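Side-chain contacts in geranylgeranyl pyrophosphate synthetase (Pyrococcus horikoshii, PDB 1WY0), which probably condenses isopentenyl diphosphate with allylic diphosphates to build the C20 isoprenoid precursor geranylgeranyl diphosphate: residues 214-219 with 243-248; 208-213 with 332-337; 36-41 with 111-116; 19-24 with 71-76; 259-264 with 291-296. One frame throughout, in Å; residues are numbered along the deposited sequence.

Interaction 1 (214-219 with 243-248); sequences FQIWDD and KTLIVA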
# COMPACT_ATOMS: atom_id res chain seq x y z
N PHE A 214 7.03 17.64 -16.76
CA PHE A 214 8.21 16.94 -16.28
C PHE A 214 8.47 15.69 -17.10
O PHE A 214 9.50 15.55 -17.76
CB PHE A 214 7.98 16.56 -14.82
CG PHE A 214 9.12 15.73 -14.32
CD1 PHE A 214 10.41 16.25 -14.33
CD2 PHE A 214 8.89 14.45 -13.84
CE1 PHE A 214 11.47 15.48 -13.86
CE2 PHE A 214 9.95 13.69 -13.37
CZ PHE A 214 11.25 14.20 -13.37
N GLN A 215 7.49 14.81 -16.94
CA GLN A 215 7.56 13.50 -17.57
C GLN A 215 7.63 13.61 -19.09
O GLN A 215 8.43 12.92 -19.73
CB GLN A 215 6.36 12.64 -17.16
CG GLN A 215 6.48 11.20 -17.62
CD GLN A 215 7.76 10.55 -17.12
OE1 GLN A 215 7.97 10.44 -15.91
NE2 GLN A 215 8.63 10.13 -18.03
N ILE A 216 6.81 14.47 -19.67
CA ILE A 216 6.81 14.65 -21.13
C ILE A 216 8.19 15.09 -21.62
O ILE A 216 8.66 14.62 -22.65
CB ILE A 216 5.77 15.70 -21.58
CG1 ILE A 216 4.35 15.19 -21.34
CG2 ILE A 216 5.98 16.02 -23.08
CD1 ILE A 216 3.30 16.29 -21.45
N TRP A 217 8.83 15.99 -20.88
CA TRP A 217 10.15 16.48 -21.26
C TRP A 217 11.20 15.37 -21.12
O TRP A 217 12.17 15.33 -21.87
CB TRP A 217 10.53 17.69 -20.40
CG TRP A 217 11.76 18.40 -20.90
CD1 TRP A 217 13.00 18.40 -20.32
CD2 TRP A 217 11.86 19.22 -22.07
NE1 TRP A 217 13.87 19.16 -21.07
CE2 TRP A 217 13.19 19.68 -22.15
CE3 TRP A 217 10.95 19.60 -23.06
CZ2 TRP A 217 13.64 20.51 -23.18
CZ3 TRP A 217 11.39 20.43 -24.10
CH2 TRP A 217 12.73 20.87 -24.15
N ASP A 218 11.02 14.48 -20.14
CA ASP A 218 11.95 13.38 -19.96
C ASP A 218 11.87 12.45 -21.15
O ASP A 218 12.89 11.99 -21.66
CB ASP A 218 11.64 12.59 -18.68
CG ASP A 218 12.26 13.20 -17.46
OD1 ASP A 218 12.95 14.24 -17.62
OD2 ASP A 218 12.07 12.66 -16.35
N ASP A 219 10.64 12.17 -21.59
CA ASP A 219 10.45 11.31 -22.75
C ASP A 219 11.07 11.94 -23.98
O ASP A 219 11.63 11.23 -24.83
CB ASP A 219 8.96 11.04 -22.97
CG ASP A 219 8.33 10.25 -21.82
OD1 ASP A 219 9.11 9.70 -21.01
OD2 ASP A 219 7.09 10.17 -21.74
N LYS A 243 4.76 3.94 -23.86
CA LYS A 243 3.72 4.84 -24.37
C LYS A 243 3.93 6.25 -23.84
O LYS A 243 3.66 6.54 -22.67
CB LYS A 243 2.33 4.35 -23.95
CG LYS A 243 1.66 3.42 -24.95
CD LYS A 243 2.30 2.05 -24.96
CE LYS A 243 1.63 1.15 -25.98
NZ LYS A 243 2.16 -0.23 -25.90
N THR A 244 4.43 7.12 -24.70
CA THR A 244 4.67 8.51 -24.34
C THR A 244 3.75 9.39 -25.19
O THR A 244 3.04 8.88 -26.05
CB THR A 244 6.12 8.91 -24.63
OG1 THR A 244 6.28 9.10 -26.04
CG2 THR A 244 7.07 7.81 -24.16
N LEU A 245 3.77 10.70 -24.95
CA LEU A 245 2.94 11.62 -25.73
C LEU A 245 3.45 11.69 -27.16
O LEU A 245 2.68 11.95 -28.09
CB LEU A 245 2.96 13.02 -25.12
CG LEU A 245 2.26 14.10 -25.94
CD1 LEU A 245 0.86 13.65 -26.34
CD2 LEU A 245 2.21 15.38 -25.13
N ILE A 246 4.75 11.46 -27.34
CA ILE A 246 5.38 11.49 -28.65
C ILE A 246 4.86 10.35 -29.51
O ILE A 246 4.51 10.53 -30.68
CB ILE A 246 6.91 11.37 -28.51
CG1 ILE A 246 7.43 12.50 -27.63
CG2 ILE A 246 7.56 11.41 -29.89
CD1 ILE A 246 8.84 12.29 -27.11
N VAL A 247 4.80 9.16 -28.93
CA VAL A 247 4.32 7.98 -29.63
C VAL A 247 2.82 8.08 -29.90
O VAL A 247 2.33 7.61 -30.93
CB VAL A 247 4.63 6.72 -28.80
CG1 VAL A 247 3.94 5.52 -29.36
CG2 VAL A 247 6.12 6.47 -28.78
N ALA A 248 2.07 8.70 -28.98
CA ALA A 248 0.64 8.86 -29.17
C ALA A 248 0.38 9.81 -30.34
O ALA A 248 -0.49 9.56 -31.18
CB ALA A 248 -0.02 9.40 -27.91
O HOH W 1 5.32 11.72 -23.03
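Ile216 and Asp219, three residues apart on helix 197-224, meet the start of helix 245-253 at Thr244, Leu245 and Ile246. Gln215, first in order, helps from within its own helix: its NE2 donates to Asp219 OD1 at 3.0 Å, the bond lying in the amide plane of the donor but 43° above the carboxylate plane. Ile216 comes next, and its CD1 meets Leu245 CD2 at 3.9 Å as the two chains cross obliquely; Tyr170 packs on both. Asp219 completes the walk. Its side chain and that of Thr244 slide past each other in opposite directions, with OD2 3.3 Å from Thr244 CB and close to CG2, and not in a bond with the hydroxyl. Thr244 OG1, turned between its own backbone N and carbonyl carbon (chi1 76°), instead caps the helix, accepting from Val247 N at 3.2 Å and weakly from Ile246 N. A water joins the segments: it donates to Asp219 OD2 and accepts from Leu245 N, both at 2.7 Å. Ile246 CD1 rests 3.8 Å from Asp219 O. With an alanine in place of Asp219, the water would probably lose its acceptor, and Lys242, which forms a salt bridge to OD1, its mate. Asp218 and Asp219 begin what is, by sequence, the second aspartate-rich (DDxxD) motif, which in relatives binds magnesium and diphosphate. The two oxygens of Asp219 thus have separate holders, Gln215 and Lys242 on OD1 and the water on OD2, which probably fixes the carboxylate's rotation beside a capped helix start.

Interaction 2 (208-213 with 332-337); sequences RNVGIA and LLAKFI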
# COMPACT_ATOMS: atom_id res chain seq x y z
N ARG A 208 -0.10 20.41 -11.00
CA ARG A 208 -0.62 19.50 -12.01
C ARG A 208 0.16 19.63 -13.33
O ARG A 208 0.60 18.65 -13.92
CB ARG A 208 -2.09 19.85 -12.24
CG ARG A 208 -2.85 18.73 -12.95
CD ARG A 208 -2.69 17.39 -12.24
NE ARG A 208 -3.86 16.54 -12.47
CZ ARG A 208 -4.49 16.05 -11.38
NH1 ARG A 208 -4.05 16.35 -10.17
NH2 ARG A 208 -5.52 15.22 -11.53
N ASN A 209 0.29 20.89 -13.78
CA ASN A 209 0.94 21.14 -15.06
C ASN A 209 2.43 20.80 -15.04
O ASN A 209 2.99 20.28 -15.99
CB ASN A 209 0.76 22.62 -15.39
CG ASN A 209 -0.54 22.82 -16.12
OD1 ASN A 209 -0.72 22.39 -17.26
ND2 ASN A 209 -1.48 23.51 -15.44
N VAL A 210 3.11 21.13 -13.95
CA VAL A 210 4.54 20.87 -13.86
C VAL A 210 4.77 19.37 -13.80
O VAL A 210 5.63 18.83 -14.50
CB VAL A 210 5.14 21.55 -12.61
CG1 VAL A 210 6.55 21.03 -12.35
CG2 VAL A 210 5.20 23.05 -12.83
N GLY A 211 3.98 18.68 -12.97
CA GLY A 211 4.11 17.24 -12.85
C GLY A 211 4.01 16.55 -14.19
O GLY A 211 4.80 15.65 -14.50
N ILE A 212 3.05 16.96 -15.01
CA ILE A 212 2.86 16.35 -16.32
C ILE A 212 3.97 16.72 -17.30
O ILE A 212 4.54 15.85 -17.96
CB ILE A 212 1.47 16.72 -16.90
CG1 ILE A 212 0.39 15.93 -16.15
CG2 ILE A 212 1.41 16.40 -18.38
CD1 ILE A 212 -1.03 16.22 -16.60
N ALA A 213 4.30 18.01 -17.39
CA ALA A 213 5.34 18.47 -18.31
C ALA A 213 6.72 17.86 -18.03
O ALA A 213 7.49 17.63 -18.95
CB ALA A 213 5.43 19.99 -18.28
N LEU A 332 11.25 29.28 -11.12
CA LEU A 332 12.52 28.81 -11.65
C LEU A 332 12.49 27.29 -11.86
O LEU A 332 12.88 26.81 -12.92
CB LEU A 332 13.67 29.19 -10.70
CG LEU A 332 14.12 30.65 -10.74
CD1 LEU A 332 15.35 30.85 -9.85
CD2 LEU A 332 14.45 31.04 -12.17
N LEU A 333 12.02 26.56 -10.86
CA LEU A 333 11.93 25.11 -10.95
C LEU A 333 11.15 24.70 -12.18
O LEU A 333 11.62 23.90 -13.00
CB LEU A 333 11.26 24.55 -9.69
CG LEU A 333 11.09 23.04 -9.57
CD1 LEU A 333 12.45 22.34 -9.51
CD2 LEU A 333 10.30 22.75 -8.30
N ALA A 334 9.95 25.26 -12.33
CA ALA A 334 9.12 24.94 -13.47
C ALA A 334 9.85 25.23 -14.77
O ALA A 334 9.75 24.48 -15.74
CB ALA A 334 7.83 25.74 -13.42
N LYS A 335 10.59 26.34 -14.79
CA LYS A 335 11.32 26.72 -15.99
C LYS A 335 12.52 25.80 -16.21
O LYS A 335 12.85 25.47 -17.34
CB LYS A 335 11.77 28.18 -15.88
CG LYS A 335 11.80 28.92 -17.21
CD LYS A 335 12.40 30.32 -17.07
CE LYS A 335 12.51 31.01 -18.43
NZ LYS A 335 13.15 32.36 -18.34
N PHE A 336 13.15 25.38 -15.12
CA PHE A 336 14.29 24.47 -15.23
C PHE A 336 13.83 23.11 -15.77
O PHE A 336 14.45 22.49 -16.63
CB PHE A 336 14.89 24.28 -13.84
CG PHE A 336 15.92 23.19 -13.86
CD1 PHE A 336 17.18 23.44 -14.40
CD2 PHE A 336 15.64 21.95 -13.30
CE1 PHE A 336 18.15 22.46 -14.37
CE2 PHE A 336 16.62 20.97 -13.27
CZ PHE A 336 17.88 21.22 -13.80
N ILE A 337 12.73 22.64 -15.18
CA ILE A 337 12.25 21.32 -15.53
C ILE A 337 12.04 21.15 -17.04
O ILE A 337 11.89 20.05 -17.55
CB ILE A 337 10.94 21.11 -14.78
CG1 ILE A 337 11.23 20.45 -13.43
CG2 ILE A 337 10.02 20.18 -15.59
CD1 ILE A 337 9.96 20.29 -12.58
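Val210 carries the contact between helix 197-224 and helix 325-336, with one methyl for each of two partners. The tight part is at CG1, which lies 3.5 Å from Ile337 CD1, closer than methyl groups usually pack; the two side chains cross there at about a right angle. With Val210 CG1 anti to the backbone N (chi1 167°), the other methyl, CG2, is left beside that N and faces Ala334, whose CB is 3.8 Å away. The small alanine lets the backbones approach, the CA atoms of Val210 and Ala334 being 6.1 Å apart. Ile337 has a chi1 of -91°, about 30° from a staggered value, a sign of mild strain next to the short methyl pair. One turn along, the packing relaxes: Ala213 CB also faces the partner helix but stays 5.3 Å from Ile337 CG2, and Ile311 of helix 299-315 packs on this alanine. Toward solvent, Lys335 is exposed and takes no part in the contact. Phe336, turned from Val210, meets Phe8 and Tyr4 of helix 3-25 edge-to-face, while on the other helix Arg208 makes salt bridges with Glu148 and Glu183. No hydrogen bond or charge pair links the segments themselves. The contact is therefore purely apolar: between these segments the last helix of this all-helical fold is held by shape alone, the methyls of Val210 fitted against Ala334 and Ile337.

Interaction 3 (36-41 with 111-116); sequences EAARHY and ILAGDL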
# COMPACT_ATOMS: atom_id res chain seq x y z
N GLU A 36 15.63 -1.93 5.56
CA GLU A 36 16.69 -1.52 4.63
C GLU A 36 16.18 -1.54 3.19
O GLU A 36 16.56 -0.73 2.35
CB GLU A 36 17.86 -2.48 4.79
CG GLU A 36 19.14 -1.77 5.25
CD GLU A 36 19.23 -0.42 4.56
OE1 GLU A 36 19.02 -0.36 3.36
OE2 GLU A 36 19.53 0.56 5.24
N ALA A 37 15.31 -2.53 2.92
CA ALA A 37 14.66 -2.57 1.62
C ALA A 37 13.82 -1.31 1.38
O ALA A 37 13.88 -0.68 0.34
CB ALA A 37 13.76 -3.81 1.58
N ALA A 38 13.10 -0.92 2.43
CA ALA A 38 12.33 0.32 2.43
C ALA A 38 13.21 1.57 2.35
O ALA A 38 12.86 2.56 1.70
CB ALA A 38 11.46 0.40 3.68
N ARG A 39 14.36 1.53 3.02
CA ARG A 39 15.30 2.65 3.02
C ARG A 39 16.11 2.77 1.73
O ARG A 39 16.63 3.84 1.43
CB ARG A 39 16.28 2.51 4.19
CG ARG A 39 15.76 3.02 5.52
CD ARG A 39 16.52 2.38 6.70
NE ARG A 39 17.94 2.71 6.69
CZ ARG A 39 18.48 3.74 7.34
NH1 ARG A 39 17.71 4.54 8.07
NH2 ARG A 39 19.78 3.97 7.26
N HIS A 40 16.22 1.69 0.97
CA HIS A 40 17.02 1.69 -0.25
C HIS A 40 16.82 2.88 -1.20
O HIS A 40 17.78 3.57 -1.54
CB HIS A 40 16.83 0.37 -1.01
CG HIS A 40 17.79 0.20 -2.14
ND1 HIS A 40 19.15 0.09 -1.96
CD2 HIS A 40 17.59 0.15 -3.48
CE1 HIS A 40 19.75 -0.01 -3.13
NE2 HIS A 40 18.82 0.02 -4.07
N TYR A 41 15.59 3.13 -1.65
CA TYR A 41 15.42 4.26 -2.57
C TYR A 41 15.61 5.62 -1.89
O TYR A 41 16.25 6.50 -2.45
CB TYR A 41 14.07 4.19 -3.29
CG TYR A 41 14.03 3.14 -4.39
CD1 TYR A 41 15.19 2.49 -4.81
CD2 TYR A 41 12.82 2.81 -5.00
CE1 TYR A 41 15.14 1.54 -5.82
CE2 TYR A 41 12.77 1.86 -6.01
CZ TYR A 41 13.93 1.23 -6.41
OH TYR A 41 13.86 0.28 -7.42
N ILE A 111 7.44 -5.86 -2.43
CA ILE A 111 6.05 -5.48 -2.30
C ILE A 111 5.86 -4.96 -0.88
O ILE A 111 5.32 -3.86 -0.68
CB ILE A 111 5.13 -6.68 -2.51
CG1 ILE A 111 5.07 -7.03 -3.99
CG2 ILE A 111 3.74 -6.37 -1.98
CD1 ILE A 111 4.37 -8.39 -4.30
N LEU A 112 6.30 -5.75 0.11
CA LEU A 112 6.18 -5.35 1.51
C LEU A 112 6.88 -4.02 1.82
O LEU A 112 6.37 -3.26 2.63
CB LEU A 112 6.74 -6.42 2.43
CG LEU A 112 5.81 -7.60 2.69
CD1 LEU A 112 6.45 -8.50 3.71
CD2 LEU A 112 4.43 -7.10 3.19
N ALA A 113 8.04 -3.76 1.20
CA ALA A 113 8.75 -2.51 1.44
C ALA A 113 7.90 -1.35 0.93
O ALA A 113 7.78 -0.32 1.60
CB ALA A 113 10.10 -2.52 0.74
N GLY A 114 7.32 -1.52 -0.26
CA GLY A 114 6.45 -0.51 -0.81
C GLY A 114 5.28 -0.30 0.14
O GLY A 114 4.90 0.83 0.39
N ASP A 115 4.73 -1.37 0.69
CA ASP A 115 3.60 -1.27 1.62
C ASP A 115 3.99 -0.51 2.88
O ASP A 115 3.21 0.31 3.39
CB ASP A 115 3.08 -2.66 2.04
CG ASP A 115 2.35 -3.37 0.92
OD1 ASP A 115 2.04 -2.69 -0.10
OD2 ASP A 115 2.08 -4.58 1.06
N LEU A 116 5.17 -0.79 3.40
CA LEU A 116 5.63 -0.13 4.61
C LEU A 116 5.81 1.35 4.34
O LEU A 116 5.44 2.20 5.15
CB LEU A 116 6.97 -0.72 5.08
CG LEU A 116 7.46 0.10 6.29
CD1 LEU A 116 6.50 -0.11 7.44
CD2 LEU A 116 8.86 -0.30 6.68
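Leu116 reaches Ala38 because its CG stands anti to the backbone N (chi1 175°) and chi2 of 66°, measured to CD1, leaves CD2 extended, roughly anti to CA, 4.0 Å from Ala38 CB. The pair belongs to a steep crossing of two helices in the all-alpha isoprenoid synthase fold: the axes of 36-40 and 111-116 cross at -73° and come within 8.5 Å. Alanines at the crossing make this possible, for the CA atoms of Ala38 and Ala113 are just 4.7 Å apart. Ala113 CB presses on the backbone of helix 32-40 as much as on side chains, lying 4.0 Å from the carbonyl carbon of Ala37 and the same distance from Ala37 CB. No polar pair joins the segments. Helix 107-126 also forms part of the dimer interface: Asp115 OD2 is hydrogen-bonded to His85 ND1 of the second subunit, and Leu116, besides meeting Ala38, packs on Asn147 of that subunit. Helix 32-40 turns Glu36 and Arg39 elsewhere, where Arg39 NE and Glu36 OE2 form a salt bridge of 3.0 Å. The closest atoms across the contact are Ala113 CB and the amide nitrogen of Ala38, at 3.8 Å.

Interaction 4 (19-24 with 71-76); sequences DEKIFE and PAVAIE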
# COMPACT_ATOMS: atom_id res chain seq x y z
N ASP A 19 14.94 14.95 5.13
CA ASP A 19 15.61 13.68 5.30
C ASP A 19 15.71 13.19 6.73
O ASP A 19 15.62 11.99 6.98
CB ASP A 19 17.00 13.70 4.65
CG ASP A 19 16.94 13.47 3.16
OD1 ASP A 19 16.04 12.71 2.73
OD2 ASP A 19 17.77 14.02 2.41
N GLU A 20 15.89 14.09 7.69
CA GLU A 20 15.97 13.67 9.08
C GLU A 20 14.64 13.01 9.45
O GLU A 20 14.61 11.93 10.04
CB GLU A 20 16.23 14.87 9.99
CG GLU A 20 17.64 15.45 9.88
CD GLU A 20 17.86 16.63 10.83
OE1 GLU A 20 18.82 16.57 11.63
OE2 GLU A 20 17.07 17.60 10.78
N LYS A 21 13.53 13.66 9.09
CA LYS A 21 12.21 13.13 9.39
C LYS A 21 11.94 11.79 8.71
O LYS A 21 11.36 10.88 9.32
CB LYS A 21 11.13 14.14 9.00
CG LYS A 21 11.14 15.39 9.86
CD LYS A 21 11.16 15.05 11.34
CE LYS A 21 11.37 16.29 12.20
NZ LYS A 21 11.48 15.93 13.65
N ILE A 22 12.36 11.67 7.46
CA ILE A 22 12.16 10.44 6.72
C ILE A 22 12.83 9.27 7.43
O ILE A 22 12.19 8.24 7.68
CB ILE A 22 12.74 10.53 5.29
CG1 ILE A 22 11.78 11.33 4.40
CG2 ILE A 22 12.97 9.13 4.72
CD1 ILE A 22 12.28 11.52 2.99
N PHE A 23 14.10 9.42 7.75
CA PHE A 23 14.83 8.34 8.39
C PHE A 23 14.55 8.10 9.86
O PHE A 23 15.09 7.17 10.45
CB PHE A 23 16.32 8.52 8.12
CG PHE A 23 16.69 8.28 6.68
CD1 PHE A 23 16.48 7.04 6.10
CD2 PHE A 23 17.18 9.31 5.90
CE1 PHE A 23 16.74 6.82 4.76
CE2 PHE A 23 17.45 9.11 4.55
CZ PHE A 23 17.23 7.86 3.98
N GLU A 24 13.70 8.93 10.47
CA GLU A 24 13.36 8.68 11.86
C GLU A 24 12.09 7.84 11.80
O GLU A 24 11.75 7.14 12.76
CB GLU A 24 13.15 9.98 12.63
CG GLU A 24 11.79 10.62 12.52
CD GLU A 24 11.65 11.79 13.48
OE1 GLU A 24 12.62 12.56 13.61
OE2 GLU A 24 10.57 11.93 14.11
N PRO A 71 3.95 16.57 6.47
CA PRO A 71 3.06 16.35 5.33
C PRO A 71 3.87 16.25 4.04
O PRO A 71 3.47 15.58 3.09
CB PRO A 71 2.16 17.58 5.36
CG PRO A 71 2.03 17.83 6.81
CD PRO A 71 3.45 17.68 7.30
N ALA A 72 5.01 16.95 4.01
CA ALA A 72 5.89 16.92 2.84
C ALA A 72 6.58 15.56 2.85
O ALA A 72 6.82 14.96 1.80
CB ALA A 72 6.92 18.03 2.93
N VAL A 73 6.91 15.08 4.04
CA VAL A 73 7.56 13.79 4.18
C VAL A 73 6.61 12.70 3.68
O VAL A 73 7.03 11.77 3.00
CB VAL A 73 7.94 13.51 5.65
CG1 VAL A 73 8.34 12.05 5.84
CG2 VAL A 73 9.10 14.42 6.06
N ALA A 74 5.33 12.84 4.00
CA ALA A 74 4.31 11.89 3.60
C ALA A 74 4.36 11.72 2.09
O ALA A 74 4.40 10.61 1.55
CB ALA A 74 2.93 12.40 4.02
N ILE A 75 4.35 12.85 1.40
CA ILE A 75 4.38 12.84 -0.04
C ILE A 75 5.65 12.20 -0.61
O ILE A 75 5.58 11.49 -1.61
CB ILE A 75 4.21 14.28 -0.58
CG1 ILE A 75 2.77 14.72 -0.31
CG2 ILE A 75 4.55 14.34 -2.07
CD1 ILE A 75 2.34 15.98 -1.08
N GLU A 76 6.80 12.41 0.02
CA GLU A 76 8.03 11.80 -0.49
C GLU A 76 8.00 10.30 -0.23
O GLU A 76 8.57 9.53 -0.99
CB GLU A 76 9.28 12.41 0.14
CG GLU A 76 10.60 11.85 -0.40
CD GLU A 76 10.83 12.11 -1.89
OE1 GLU A 76 9.96 12.72 -2.55
OE2 GLU A 76 11.89 11.70 -2.42
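Ile22 and Val73, with CA atoms 6.2 Å apart, mark where helices 19-24 and 71-76 cross at -66°, their axes separated by 9.6 Å. Val73 points toward the partner helix and divides its two methyls between neighbouring residues. CG1, anti to the backbone N, meets Ile22 CG1 at 3.8 Å in an oblique crossing; CG2 touches Lys21 CB at 3.6 Å. Ile22 extends its longer branch further along the partner helix, where CD1 lies 3.8 Å from Glu76 CG, while its other branch, CG2, sits over the centre of the Phe23 ring. Both charged residues of the contact thus give it only aliphatic carbon. Lys21 starts toward Val73, then bends at chi2 (-50°) and leads its ammonium group off to Glu24, with NZ 3.6 Å from OE1 in a salt bridge; Glu24 is paired in turn with Arg127. Glu76 OE2 forms a salt bridge with Arg48. The same guanidinium holds Asp19 OD1, so the two carboxylates, with Asp19 OD1 and Glu76 OE2 6.7 Å apart, share one cation instead of simply opposing each other. Ala124 of helix 107-126 and Ile18 pack on Val73, extending the apolar patch. The contact joins the N-terminal helix 3-25 to helix 69-90 through a hydrocarbon centre, and the charged ends of Lys21 and Glu76 are led off to partners beyond it. Arg48 probably offsets the like charges of Asp19 and Glu76 and adds a polar tie between helices that make no direct hydrogen bond here.

Interaction 5 (259-264 with 291-296); sequences KQRFLK and IDLLKK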
# COMPACT_ATOMS: atom_id res chain seq x y z
N LYS A 259 3.07 3.59 -39.73
CA LYS A 259 2.53 2.96 -38.53
C LYS A 259 3.03 1.52 -38.36
O LYS A 259 3.48 1.11 -37.29
CB LYS A 259 1.01 2.97 -38.62
CG LYS A 259 0.40 4.25 -38.04
CD LYS A 259 -0.95 3.99 -37.37
CE LYS A 259 -2.04 4.96 -37.85
NZ LYS A 259 -2.84 4.31 -38.90
N GLN A 260 2.85 0.77 -39.45
CA GLN A 260 3.18 -0.66 -39.47
C GLN A 260 4.68 -0.92 -39.39
O GLN A 260 5.12 -1.87 -38.76
CB GLN A 260 2.62 -1.31 -40.73
CG GLN A 260 1.12 -1.15 -40.90
CD GLN A 260 0.34 -1.61 -39.69
OE1 GLN A 260 0.43 -2.78 -39.29
NE2 GLN A 260 -0.43 -0.71 -39.09
N ARG A 261 5.46 -0.08 -40.05
CA ARG A 261 6.91 -0.26 -39.95
C ARG A 261 7.42 0.11 -38.56
O ARG A 261 8.26 -0.54 -37.95
CB ARG A 261 7.55 0.63 -41.02
CG ARG A 261 9.08 0.52 -41.04
CD ARG A 261 9.56 -0.93 -40.99
NE ARG A 261 11.02 -0.99 -41.15
CZ ARG A 261 11.63 -2.13 -40.82
NH1 ARG A 261 10.92 -3.16 -40.39
NH2 ARG A 261 12.96 -2.22 -40.91
N PHE A 262 6.88 1.24 -38.05
CA PHE A 262 7.23 1.67 -36.71
C PHE A 262 6.94 0.58 -35.67
O PHE A 262 7.65 0.39 -34.70
CB PHE A 262 6.40 2.91 -36.40
CG PHE A 262 6.77 3.45 -35.05
CD1 PHE A 262 7.94 4.18 -34.90
CD2 PHE A 262 5.90 3.29 -33.99
CE1 PHE A 262 8.25 4.75 -33.68
CE2 PHE A 262 6.21 3.88 -32.76
CZ PHE A 262 7.38 4.61 -32.60
N LEU A 263 5.81 -0.12 -35.89
CA LEU A 263 5.40 -1.14 -34.93
C LEU A 263 6.31 -2.37 -34.95
O LEU A 263 6.49 -3.07 -33.96
CB LEU A 263 3.95 -1.54 -35.23
CG LEU A 263 2.95 -0.71 -34.43
CD1 LEU A 263 1.51 -1.22 -34.58
CD2 LEU A 263 3.24 -0.69 -32.93
N LYS A 264 6.86 -2.66 -36.14
CA LYS A 264 7.82 -3.76 -36.20
C LYS A 264 9.02 -3.47 -35.29
O LYS A 264 9.48 -4.30 -34.52
CB LYS A 264 8.28 -3.92 -37.65
CG LYS A 264 7.35 -4.82 -38.46
CD LYS A 264 8.02 -5.39 -39.70
CE LYS A 264 7.58 -4.67 -40.98
NZ LYS A 264 8.62 -4.77 -41.99
N ILE A 291 13.03 6.84 -34.76
CA ILE A 291 13.04 8.24 -34.38
C ILE A 291 12.78 9.10 -35.61
O ILE A 291 12.15 10.15 -35.53
CB ILE A 291 14.37 8.62 -33.72
CG1 ILE A 291 14.45 7.94 -32.35
CG2 ILE A 291 14.50 10.13 -33.60
CD1 ILE A 291 15.74 8.17 -31.58
N ASP A 292 13.26 8.63 -36.77
CA ASP A 292 13.05 9.36 -38.01
C ASP A 292 11.57 9.37 -38.38
O ASP A 292 11.05 10.36 -38.90
CB ASP A 292 13.86 8.73 -39.14
CG ASP A 292 15.34 9.07 -39.06
OD1 ASP A 292 15.68 10.09 -38.42
OD2 ASP A 292 16.15 8.33 -39.65
N LEU A 293 10.90 8.26 -38.12
CA LEU A 293 9.48 8.15 -38.41
C LEU A 293 8.71 9.14 -37.56
O LEU A 293 7.74 9.73 -38.01
CB LEU A 293 8.98 6.73 -38.13
CG LEU A 293 9.19 5.76 -39.28
CD1 LEU A 293 8.69 4.37 -38.91
CD2 LEU A 293 8.45 6.28 -40.50
N LEU A 294 9.16 9.34 -36.32
CA LEU A 294 8.53 10.27 -35.40
C LEU A 294 8.73 11.73 -35.80
O LEU A 294 7.83 12.56 -35.65
CB LEU A 294 9.09 10.06 -33.99
CG LEU A 294 8.87 8.69 -33.33
CD1 LEU A 294 9.54 8.68 -31.97
CD2 LEU A 294 7.38 8.41 -33.20
N LYS A 295 9.92 12.05 -36.30
CA LYS A 295 10.24 13.42 -36.70
C LYS A 295 9.46 13.82 -37.96
O LYS A 295 9.08 14.96 -38.17
CB LYS A 295 11.74 13.49 -37.00
CG LYS A 295 12.60 13.53 -35.74
CD LYS A 295 14.09 13.57 -36.10
CE LYS A 295 15.00 13.67 -34.87
NZ LYS A 295 16.39 13.81 -35.30
N LYS A 296 9.29 12.81 -38.84
CA LYS A 296 8.54 13.02 -40.07
C LYS A 296 7.20 13.72 -39.80
O LYS A 296 6.73 14.53 -40.59
CB LYS A 296 8.29 11.65 -40.68
CG LYS A 296 7.59 11.71 -42.05
CD LYS A 296 7.61 10.34 -42.74
CE LYS A 296 6.72 10.27 -43.99
NZ LYS A 296 6.67 8.89 -44.49
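Phe262 slides past Leu293 in the opposite sense and crosses Leu294 at about a right angle, one aromatic residue lying against two leucines in a roughly antiparallel helix pair. The segment axes are 10.4 Å apart, with 148° between their N-to-C directions, in the all-helical fold of the prenyl synthases. Leu293 CD1 comes to the edge of the Phe262 ring, near its plane, and packs on the root of the side chain, 3.7 Å from Phe262 CB. Leu294 CD2 approaches the far end of the ring obliquely, at 3.8 Å from CE1. Phe262 can meet both because its CG lies anti to the backbone N (chi1 -177°), carrying the ring inward. Phe266 stacks on that ring, and Phe250 and Phe251 of helix 245-253 meet it too. Were Phe262 replaced by an alanine, a gap would probably open among these phenylalanines and Leu294 CD2 would lose its contact with this ring. At the outer margin, Arg261 brings its CG within 4.4 Å of Leu293 CD1, then leads its guanidinium away to a salt bridge with Glu289. Leu293 CD1 also touches the opposite backbone, 3.7 Å from Phe262 N.

Interactions 1 and 2 both use helix 197-224 and touch, Phe214 packing on Ile337; their centres lie nearest the centre of the chain, at about 13 and 10 Å. Interaction 5 lies about 28 Å from it, partly buried and edged with lysines, yet meets interaction 1 where Ile246 packs on Leu294. Interactions 3 and 4 form another touching pair, both buried, on the opposite side of the chain's centre from interaction 1; their segments alternate along the chain. Chemistry varies with place: a water joins the segments of interaction 1, at what is probably the second aspartate-rich motif; interaction 2 is methyl packing, interaction 3 alanine packing on a helix that also meets the second subunit, interaction 4 hydrocarbon bordered by ion pairs, and interaction 5 phenylalanine against leucines.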